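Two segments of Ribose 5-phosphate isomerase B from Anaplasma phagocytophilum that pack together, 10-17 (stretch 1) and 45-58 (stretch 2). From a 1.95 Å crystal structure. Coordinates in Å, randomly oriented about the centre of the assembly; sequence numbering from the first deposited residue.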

ATOM      1  N   VAL A  10     -18.651  -8.389  -3.401  1.00 27.70           N
ATOM      2  CA  VAL A  10     -17.204  -8.412  -3.336  1.00 26.29           C
ATOM      3  C   VAL A  10     -16.632  -9.268  -4.462  1.00 26.42           C
ATOM      4  O   VAL A  10     -17.133 -10.360  -4.757  1.00 26.77           O
ATOM      5  CB  VAL A  10     -16.733  -8.944  -1.956  1.00 24.53           C
ATOM      6  CG1 VAL A  10     -15.207  -8.931  -1.838  1.00 23.39           C
ATOM      7  CG2 VAL A  10     -17.334  -8.091  -0.850  1.00 24.87           C
ATOM      8  N   PHE A  11     -15.583  -8.750  -5.084  1.00 26.47           N
ATOM      9  CA  PHE A  11     -14.805  -9.486  -6.059  1.00 27.36           C
ATOM     10  C   PHE A  11     -13.432  -9.836  -5.460  1.00 26.42           C
ATOM     11  O   PHE A  11     -12.692  -8.965  -4.924  1.00 24.52           O
ATOM     12  CB  PHE A  11     -14.664  -8.664  -7.361  1.00 28.68           C
ATOM     13  CG  PHE A  11     -15.975  -8.395  -8.062  1.00 30.74           C
ATOM     14  CD1 PHE A  11     -16.856  -7.423  -7.586  1.00 31.56           C
ATOM     15  CD2 PHE A  11     -16.324  -9.100  -9.234  1.00 32.40           C
ATOM     16  CE1 PHE A  11     -18.075  -7.193  -8.231  1.00 33.22           C
ATOM     17  CE2 PHE A  11     -17.536  -8.863  -9.894  1.00 34.15           C
ATOM     18  CZ  PHE A  11     -18.411  -7.902  -9.396  1.00 34.88           C
ATOM     19  N   LEU A  12     -13.061 -11.106  -5.574  1.00 26.41           N
ATOM     20  CA  LEU A  12     -11.834 -11.584  -4.946  1.00 25.81           C
ATOM     21  C   LEU A  12     -10.912 -12.219  -5.954  1.00 26.20           C
ATOM     22  O   LEU A  12     -11.367 -12.946  -6.840  1.00 27.06           O
ATOM     23  CB  LEU A  12     -12.163 -12.611  -3.879  1.00 25.55           C
ATOM     24  CG  LEU A  12     -13.013 -12.136  -2.682  1.00 26.75           C
ATOM     25  CD1 LEU A  12     -14.480 -12.566  -2.839  1.00 26.33           C
ATOM     26  CD2 LEU A  12     -12.451 -12.673  -1.363  1.00 25.65           C
ATOM     27  N   SER A  13      -9.616 -11.961  -5.820  1.00 25.54           N
ATOM     28  CA  SER A  13      -8.640 -12.683  -6.606  1.00 26.47           C
ATOM     29  C   SER A  13      -7.337 -12.896  -5.876  1.00 25.11           C
ATOM     30  O   SER A  13      -7.022 -12.208  -4.900  1.00 22.58           O
ATOM     31  CB  SER A  13      -8.387 -12.010  -7.973  1.00 28.25           C
ATOM     32  OG  SER A  13      -7.489 -10.945  -7.863  1.00 29.83           O
ATOM     33  N   SER A  14      -6.580 -13.865  -6.385  1.00 25.59           N
ATOM     34  CA  SER A  14      -5.266 -14.144  -5.903  1.00 25.09           C
ATOM     35  C   SER A  14      -4.345 -14.757  -6.945  1.00 26.34           C
ATOM     36  O   SER A  14      -4.751 -15.166  -8.066  1.00 28.26           O
ATOM     37  CB  SER A  14      -5.348 -15.113  -4.704  1.00 25.42           C
ATOM     38  OG  SER A  14      -5.596 -16.437  -5.160  1.00 25.12           O
ATOM     39  N   ASP A  15      -3.075 -14.789  -6.559  1.00 27.00           N
ATOM     40  CA  ASP A  15      -2.105 -15.623  -7.225  1.00 26.90           C
ATOM     41  C   ASP A  15      -2.099 -16.970  -6.501  1.00 27.03           C
ATOM     42  O   ASP A  15      -2.965 -17.256  -5.653  1.00 26.04           O
ATOM     43  CB  ASP A  15      -0.719 -14.935  -7.338  1.00 26.37           C
ATOM     44  CG  ASP A  15       0.020 -14.835  -6.035  1.00 26.18           C
ATOM     45  OD1 ASP A  15      -0.490 -15.281  -4.998  1.00 25.79           O
ATOM     46  OD2 ASP A  15       1.144 -14.279  -6.048  1.00 27.46           O
ATOM     47  N   HIS A  16      -1.157 -17.820  -6.861  1.00 26.39           N
ATOM     48  CA  HIS A  16      -1.146 -19.177  -6.335  1.00 27.71           C
ATOM     49  C   HIS A  16      -0.980 -19.190  -4.840  1.00 27.33           C
ATOM     50  O   HIS A  16      -1.528 -20.059  -4.182  1.00 27.98           O
ATOM     51  CB  HIS A  16      -0.004 -19.961  -6.969  1.00 28.45           C
ATOM     52  CG  HIS A  16       1.295 -19.237  -6.915  1.00 28.19           C
ATOM     53  ND1 HIS A  16       1.571 -18.188  -7.712  1.00 28.68           N
ATOM     54  CD2 HIS A  16       2.405 -19.416  -6.098  1.00 29.30           C
ATOM     55  CE1 HIS A  16       2.810 -17.734  -7.441  1.00 28.85           C
ATOM     56  NE2 HIS A  16       3.314 -18.476  -6.448  1.00 29.40           N
ATOM     57  N   ALA A  17      -0.227 -18.227  -4.294  1.00 26.46           N
ATOM     58  CA  ALA A  17       0.048 -18.184  -2.844  1.00 26.50           C
ATOM     59  C   ALA A  17      -1.231 -17.925  -2.052  1.00 25.80           C
ATOM     60  O   ALA A  17      -1.404 -18.414  -0.931  1.00 25.63           O
ATOM     61  CB  ALA A  17       1.084 -17.092  -2.526  1.00 26.44           C
TER
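Stretch 2 45-58: EHSVDYPDYVHDVV

How does stretch 2 run along stretch 1? It runs in the opposite sense: Phe11 CA lies 5.6 Å from Val57 CA, Ser13 CA 6.2 Å from Tyr53 CA, Asp15 CA 5.0 Å from Tyr50 CA, and His16 CA 5.5 Å from His46 CA. Residues 10-14 form a strand that gives way to loop or turn at Asp15. Stretch 2 begins as loop, passes through a 3-10 segment at 50-52, and is helical at 55-58. Together they bury 537 Å².

Which direct hydrogen bond joins them? Ser13, with chi1 in the p well and CB pointing toward stretch 2, donates from OG to Tyr53 O at 2.6 Å. The acceptor is a backbone carbonyl, so the bond ties the serine side chain of the strand directly to the main chain of stretch 2.

What makes up the van der Waals packing? Val57 lies against the strand, its CG1 3.6 Å from Phe11 O and 4.2 Å from Phe11 CB, its CG2 3.6 Å from Ser13 OG. The Phe11 ring leads away, leaving CB to meet the valine. Farther along, Val48 CG2 packs 3.6 Å from Asp15 CA, and Tyr53 CG comes within 3.8 Å of Ser14 O.

How is the His16 ring held? It lies against the 46-48 backbone, with Ser47 CA over one face, 3.8 Å from the ring centroid, in a CH-pi contact. His46 O approaches His16 CG at 3.4 Å, and Val48 N lies 3.1 Å from His16 ND1.

Where does water complete the contact? One water donates to Asp15 OD2 (2.8 Å) and Val48 O (2.7 Å) and accepts from Tyr50 N (2.9 Å), tying the aspartate to the turn into the 3-10 segment. A second donates to His16 O at 2.9 Å and, weakly, to Glu45 O at 3.5 Å.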

ATOM      1  N   GLU A  45      -3.651 -23.977 -10.510  1.00 50.05           N
ATOM      2  CA  GLU A  45      -2.437 -23.262 -10.912  1.00 50.02           C
ATOM      3  C   GLU A  45      -1.473 -23.159  -9.733  1.00 47.60           C
ATOM      4  O   GLU A  45      -1.806 -22.563  -8.692  1.00 47.90           O
ATOM      5  CB  GLU A  45      -2.768 -21.840 -11.423  1.00 50.17           C
ATOM      6  CG  GLU A  45      -3.477 -21.757 -12.776  1.00 53.04           C
ATOM      7  CD  GLU A  45      -2.583 -22.142 -13.945  1.00 56.61           C
ATOM      8  OE1 GLU A  45      -1.515 -21.518 -14.116  1.00 57.47           O
ATOM      9  OE2 GLU A  45      -2.951 -23.077 -14.700  1.00 61.87           O
ATOM     10  N   HIS A  46      -0.267 -23.686  -9.918  1.00 47.74           N
ATOM     11  CA  HIS A  46       0.754 -23.675  -8.860  1.00 47.87           C
ATOM     12  C   HIS A  46       1.739 -22.524  -8.942  1.00 42.92           C
ATOM     13  O   HIS A  46       2.422 -22.246  -7.968  1.00 42.14           O
ATOM     14  CB  HIS A  46       1.454 -25.036  -8.787  1.00 52.58           C
ATOM     15  CG  HIS A  46       0.620 -26.110  -8.101  1.00 57.54           C
ATOM     16  ND1 HIS A  46      -0.741 -26.159  -8.194  1.00 60.17           N
ATOM     17  CD2 HIS A  46       1.001 -27.200  -7.309  1.00 61.45           C
ATOM     18  CE1 HIS A  46      -1.200 -27.221  -7.491  1.00 62.60           C
ATOM     19  NE2 HIS A  46      -0.133 -27.860  -6.953  1.00 64.12           N
ATOM     20  N   SER A  47       1.826 -21.846 -10.085  1.00 40.52           N
ATOM     21  CA  SER A  47       2.543 -20.572 -10.176  1.00 38.73           C
ATOM     22  C   SER A  47       1.952 -19.611 -11.216  1.00 37.00           C
ATOM     23  O   SER A  47       1.936 -19.920 -12.397  1.00 37.40           O
ATOM     24  CB  SER A  47       4.031 -20.793 -10.481  1.00 40.54           C
ATOM     25  OG  SER A  47       4.710 -19.559 -10.326  1.00 41.03           O
ATOM     26  N   VAL A  48       1.468 -18.441 -10.774  1.00 34.21           N
ATOM     27  CA  VAL A  48       1.046 -17.366 -11.676  1.00 33.13           C
ATOM     28  C   VAL A  48       1.614 -16.019 -11.207  1.00 30.94           C
ATOM     29  O   VAL A  48       2.258 -15.959 -10.179  1.00 29.63           O
ATOM     30  CB  VAL A  48      -0.500 -17.256 -11.765  1.00 33.90           C
ATOM     31  CG1 VAL A  48      -1.089 -18.496 -12.436  1.00 36.10           C
ATOM     32  CG2 VAL A  48      -1.096 -16.996 -10.379  1.00 32.70           C
ATOM     33  N   ASP A  49       1.386 -14.961 -11.996  1.00 30.35           N
ATOM     34  CA  ASP A  49       1.887 -13.620 -11.707  1.00 29.80           C
ATOM     35  C   ASP A  49       0.758 -12.732 -11.146  1.00 28.65           C
ATOM     36  O   ASP A  49      -0.233 -12.469 -11.841  1.00 30.39           O
ATOM     37  CB  ASP A  49       2.478 -12.991 -12.983  1.00 31.37           C
ATOM     38  CG  ASP A  49       3.716 -13.724 -13.489  1.00 32.45           C
ATOM     39  OD1 ASP A  49       4.398 -14.425 -12.710  1.00 32.38           O
ATOM     40  OD2 ASP A  49       3.999 -13.573 -14.674  1.00 33.41           O
ATOM     41  N   TYR A  50       0.889 -12.287  -9.895  1.00 28.15           N
ATOM     42  CA  TYR A  50      -0.193 -11.523  -9.246  1.00 26.47           C
ATOM     43  C   TYR A  50      -0.714 -10.363 -10.092  1.00 26.87           C
ATOM     44  O   TYR A  50      -1.924 -10.130 -10.120  1.00 27.24           O
ATOM     45  CB  TYR A  50       0.166 -11.089  -7.794  1.00 24.43           C
ATOM     46  CG  TYR A  50       1.424 -10.262  -7.681  1.00 25.03           C
ATOM     47  CD1 TYR A  50       1.381  -8.880  -7.811  1.00 24.88           C
ATOM     48  CD2 TYR A  50       2.663 -10.865  -7.467  1.00 25.13           C
ATOM     49  CE1 TYR A  50       2.543  -8.118  -7.740  1.00 26.43           C
ATOM     50  CE2 TYR A  50       3.839 -10.109  -7.381  1.00 26.35           C
ATOM     51  CZ  TYR A  50       3.777  -8.743  -7.537  1.00 27.17           C
ATOM     52  OH  TYR A  50       4.931  -7.994  -7.459  1.00 28.81           O
ATOM     53  N   PRO A  51       0.165  -9.652 -10.826  1.00 28.98           N
ATOM     54  CA  PRO A  51      -0.387  -8.523 -11.604  1.00 30.23           C
ATOM     55  C   PRO A  51      -1.466  -8.880 -12.642  1.00 31.91           C
ATOM     56  O   PRO A  51      -2.330  -8.044 -12.939  1.00 31.45           O
ATOM     57  CB  PRO A  51       0.850  -7.952 -12.313  1.00 32.10           C
ATOM     58  CG  PRO A  51       2.005  -8.358 -11.455  1.00 31.39           C
ATOM     59  CD  PRO A  51       1.637  -9.719 -10.961  1.00 30.04           C
ATOM     60  N   ASP A  52      -1.424 -10.099 -13.176  1.00 31.94           N
ATOM     61  CA  ASP A  52      -2.412 -10.529 -14.146  1.00 33.63           C
ATOM     62  C   ASP A  52      -3.811 -10.758 -13.551  1.00 32.77           C
ATOM     63  O   ASP A  52      -4.769 -10.867 -14.293  1.00 34.80           O
ATOM     64  CB  ASP A  52      -1.945 -11.808 -14.849  1.00 34.90           C
ATOM     65  CG  ASP A  52      -0.692 -11.600 -15.667  1.00 36.16           C
ATOM     66  OD1 ASP A  52      -0.480 -10.506 -16.209  1.00 37.54           O
ATOM     67  OD2 ASP A  52       0.095 -12.539 -15.770  1.00 37.81           O
ATOM     68  N   TYR A  53      -3.928 -10.841 -12.232  1.00 31.87           N
ATOM     69  CA  TYR A  53      -5.214 -11.155 -11.573  1.00 30.88           C
ATOM     70  C   TYR A  53      -5.903  -9.947 -10.896  1.00 29.70           C
ATOM     71  O   TYR A  53      -6.916 -10.075 -10.205  1.00 31.43           O
ATOM     72  CB  TYR A  53      -5.003 -12.359 -10.646  1.00 29.95           C
ATOM     73  CG  TYR A  53      -4.799 -13.601 -11.477  1.00 31.90           C
ATOM     74  CD1 TYR A  53      -3.540 -13.927 -11.969  1.00 33.05           C
ATOM     75  CD2 TYR A  53      -5.872 -14.393 -11.837  1.00 32.45           C
ATOM     76  CE1 TYR A  53      -3.354 -15.036 -12.764  1.00 35.29           C
ATOM     77  CE2 TYR A  53      -5.702 -15.502 -12.638  1.00 35.62           C
ATOM     78  CZ  TYR A  53      -4.429 -15.818 -13.082  1.00 36.40           C
ATOM     79  OH  TYR A  53      -4.230 -16.893 -13.880  1.00 40.38           O
ATOM     80  N   VAL A  54      -5.392  -8.761 -11.176  1.00 28.95           N
ATOM     81  CA  VAL A  54      -5.934  -7.511 -10.629  1.00 28.17           C
ATOM     82  C   VAL A  54      -7.057  -6.907 -11.499  1.00 30.49           C
ATOM     83  O   VAL A  54      -8.075  -6.409 -11.001  1.00 30.17           O
ATOM     84  CB  VAL A  54      -4.764  -6.509 -10.442  1.00 28.09           C
ATOM     85  CG1 VAL A  54      -5.261  -5.116 -10.097  1.00 27.86           C
ATOM     86  CG2 VAL A  54      -3.798  -7.041  -9.364  1.00 26.70           C
ATOM     87  N   HIS A  55      -6.879  -6.968 -12.801  1.00 32.87           N
ATOM     88  CA  HIS A  55      -7.773  -6.273 -13.727  1.00 36.22           C
ATOM     89  C   HIS A  55      -9.227  -6.626 -13.574  1.00 34.61           C
ATOM     90  O   HIS A  55     -10.085  -5.752 -13.532  1.00 35.30           O
ATOM     91  CB  HIS A  55      -7.311  -6.514 -15.161  1.00 42.78           C
ATOM     92  CG  HIS A  55      -5.901  -6.055 -15.410  1.00 47.43           C
ATOM     93  ND1 HIS A  55      -4.844  -6.884 -15.318  1.00 50.69           N
ATOM     94  CD2 HIS A  55      -5.390  -4.792 -15.722  1.00 52.36           C
ATOM     95  CE1 HIS A  55      -3.714  -6.193 -15.576  1.00 52.50           C
ATOM     96  NE2 HIS A  55      -4.052  -4.914 -15.824  1.00 52.88           N
ATOM     97  N   ASP A  56      -9.525  -7.907 -13.476  1.00 33.78           N
ATOM     98  CA  ASP A  56     -10.904  -8.341 -13.369  1.00 35.28           C
ATOM     99  C   ASP A  56     -11.607  -7.883 -12.100  1.00 33.90           C
ATOM    100  O   ASP A  56     -12.834  -7.751 -12.092  1.00 34.99           O
ATOM    101  CB  ASP A  56     -10.974  -9.857 -13.439  1.00 36.88           C
ATOM    102  CG  ASP A  56     -10.908 -10.377 -14.846  1.00 40.16           C
ATOM    103  OD1 ASP A  56     -10.922  -9.584 -15.819  1.00 41.53           O
ATOM    104  OD2 ASP A  56     -10.849 -11.610 -14.971  1.00 42.65           O
ATOM    105  N   VAL A  57     -10.840  -7.672 -11.034  1.00 30.41           N
ATOM    106  CA  VAL A  57     -11.387  -7.187  -9.784  1.00 28.83           C
ATOM    107  C   VAL A  57     -11.599  -5.678  -9.864  1.00 28.16           C
ATOM    108  O   VAL A  57     -12.718  -5.182  -9.662  1.00 27.01           O
ATOM    109  CB  VAL A  57     -10.454  -7.602  -8.622  1.00 26.42           C
ATOM    110  CG1 VAL A  57     -10.828  -6.952  -7.292  1.00 26.14           C
ATOM    111  CG2 VAL A  57     -10.493  -9.116  -8.459  1.00 26.86           C
ATOM    112  N   VAL A  58     -10.543  -4.938 -10.188  1.00 28.02           N
ATOM    113  CA  VAL A  58     -10.629  -3.476 -10.176  1.00 29.17           C
ATOM    114  C   VAL A  58     -11.643  -2.927 -11.203  1.00 31.65           C
ATOM    115  O   VAL A  58     -12.263  -1.888 -10.962  1.00 31.23           O
ATOM    116  CB  VAL A  58      -9.261  -2.804 -10.393  1.00 29.95           C
ATOM    117  CG1 VAL A  58      -8.290  -3.309  -9.332  1.00 29.29           C
ATOM    118  CG2 VAL A  58      -8.734  -2.993 -11.817  1.00 30.57           C
TER
HETATM  119  O   HOH W   1       2.685 -14.022  -8.343  1.00 29.69           O
HETATM  120  O   HOH W   2      -2.290 -22.669  -5.242  1.00 38.97           O